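Local coordinates for protein putative sulfatase yidJ (Bacteroides fragilis, PDB 2QZU) that probably hydrolyses sulfate esters as a metal-dependent member of the sulfatase family, at residues H409-R414 / A427-I432. Sequence-based numbering, arbitrary orientation.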
# COMPACT_ATOMS: atom_id res chain seq x y z
N HIS A 409 -23.60 -6.75 -21.99
CA HIS A 409 -23.11 -5.99 -23.13
C HIS A 409 -24.03 -4.87 -23.61
O HIS A 409 -23.60 -4.01 -24.37
CB HIS A 409 -22.79 -6.94 -24.30
CG HIS A 409 -21.66 -7.88 -24.03
ND1 HIS A 409 -21.20 -8.77 -24.97
CD2 HIS A 409 -20.91 -8.08 -22.92
CE1 HIS A 409 -20.21 -9.49 -24.45
NE2 HIS A 409 -20.02 -9.08 -23.21
N ALA A 410 -25.29 -4.87 -23.16
CA ALA A 410 -26.22 -3.83 -23.57
C ALA A 410 -25.98 -2.53 -22.80
O ALA A 410 -26.67 -1.53 -23.01
CB ALA A 410 -27.66 -4.29 -23.36
N THR A 411 -24.99 -2.55 -21.91
CA THR A 411 -24.65 -1.37 -21.12
C THR A 411 -23.19 -1.02 -21.35
O THR A 411 -22.34 -1.90 -21.38
CB THR A 411 -24.88 -1.62 -19.61
OG1 THR A 411 -26.28 -1.81 -19.37
CG2 THR A 411 -24.39 -0.43 -18.78
N GLY A 412 -22.91 0.27 -21.53
CA GLY A 412 -21.54 0.68 -21.74
C GLY A 412 -21.41 1.89 -22.65
O GLY A 412 -22.38 2.59 -22.92
N TYR A 413 -20.19 2.13 -23.11
CA TYR A 413 -19.88 3.25 -23.98
C TYR A 413 -19.34 2.79 -25.32
O TYR A 413 -18.68 1.75 -25.42
CB TYR A 413 -18.76 4.11 -23.39
CG TYR A 413 -19.12 5.01 -22.23
CD1 TYR A 413 -19.75 6.24 -22.44
CD2 TYR A 413 -18.76 4.66 -20.93
CE1 TYR A 413 -20.00 7.10 -21.37
CE2 TYR A 413 -19.01 5.52 -19.86
CZ TYR A 413 -19.64 6.73 -20.09
OH TYR A 413 -19.89 7.58 -19.03
N ARG A 414 -19.61 3.58 -26.35
CA ARG A 414 -19.04 3.36 -27.68
C ARG A 414 -18.75 4.77 -28.16
O ARG A 414 -19.54 5.69 -27.93
CB ARG A 414 -20.01 2.66 -28.63
CG ARG A 414 -20.29 1.21 -28.26
CD ARG A 414 -19.05 0.32 -28.33
NE ARG A 414 -19.43 -1.08 -28.17
CZ ARG A 414 -19.84 -1.62 -27.02
NH1 ARG A 414 -19.91 -0.88 -25.92
NH2 ARG A 414 -20.22 -2.89 -26.99
N ALA A 427 -25.01 3.78 -23.10
CA ALA A 427 -26.28 3.08 -23.15
C ALA A 427 -26.43 2.23 -21.91
O ALA A 427 -25.46 1.73 -21.35
CB ALA A 427 -26.35 2.20 -24.39
N THR A 428 -27.68 2.09 -21.47
CA THR A 428 -28.00 1.27 -20.31
C THR A 428 -29.11 0.35 -20.81
O THR A 428 -30.17 0.83 -21.24
CB THR A 428 -28.51 2.12 -19.13
OG1 THR A 428 -27.47 3.01 -18.69
CG2 THR A 428 -28.91 1.22 -17.96
N ASP A 429 -28.85 -0.95 -20.79
CA ASP A 429 -29.81 -1.94 -21.26
C ASP A 429 -30.33 -1.67 -22.67
O ASP A 429 -31.53 -1.83 -22.95
CB ASP A 429 -30.98 -2.07 -20.28
CG ASP A 429 -30.56 -2.67 -18.96
OD1 ASP A 429 -29.95 -3.76 -18.97
OD2 ASP A 429 -30.85 -2.07 -17.90
N GLY A 430 -29.44 -1.24 -23.56
CA GLY A 430 -29.82 -0.99 -24.94
C GLY A 430 -30.43 0.36 -25.28
O GLY A 430 -30.88 0.56 -26.41
N LYS A 431 -30.45 1.28 -24.32
CA LYS A 431 -31.03 2.61 -24.57
C LYS A 431 -30.00 3.71 -24.32
O LYS A 431 -29.43 3.79 -23.23
CB LYS A 431 -32.25 2.80 -23.66
CG LYS A 431 -33.29 1.70 -23.84
CD LYS A 431 -34.07 1.43 -22.56
CE LYS A 431 -35.08 2.52 -22.26
NZ LYS A 431 -36.14 2.57 -23.30
N ILE A 432 -29.76 4.55 -25.32
CA ILE A 432 -28.79 5.64 -25.19
C ILE A 432 -29.13 6.51 -23.98
O ILE A 432 -30.22 7.07 -23.89
CB ILE A 432 -28.72 6.50 -26.47
CG1 ILE A 432 -28.35 5.62 -27.67
CG2 ILE A 432 -27.67 7.59 -26.30
CD1 ILE A 432 -27.00 4.92 -27.54
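Ala427 O is gripped by Thr411 and Gly412. Gly412 N donates a hydrogen bond to it over 2.9 Å, with the donor tilted somewhat from the carbonyl plane. Thr411 CA adds a CA-H...O contact to Ala427 O at 3.2 Å. Gly412 O in turn accepts from Ala427 N at 2.9 Å, which makes Gly412 and Ala427 a hydrogen-bonded antiparallel pair. At the backbone angles of Gly412 a CB would be pressed against the preceding carbonyl oxygen, a conformation that suits a glycine.

Beyond this pair, the type I' turn from Thr428 to Lys431, which closes the two-residue beta hairpin of strands 421-428 and 431-439, is tied to the chain that leads into strand 412-417. Gly430 N donates to Ala410 O over 2.8 Å. Ala410 CB lies against the same amide, 3.5 Å from Gly430 N. The hydroxyl of Thr411 serves as the next acceptor: Asp429 N reaches OG1 over 3.1 Å in a nearly straight bond (169°). Thr411 OG1 stands anti to its own carbonyl carbon (chi1 -66°), and CG2 packs 3.5 Å from Ala427 O. Asp429 OD1 accepts a hydrogen bond from Asn408 ND2, a further tie to the loop before strand 412-417.

The contact closes one end of the four-stranded antiparallel sheet. Strands 412-417 and 421-428 are its middle pair, flanked by 399-404 and 431-439. The side chain of Ala427 touches Phe476, while Arg414 packs on helix 455-471 and forms a salt bridge with Asp474.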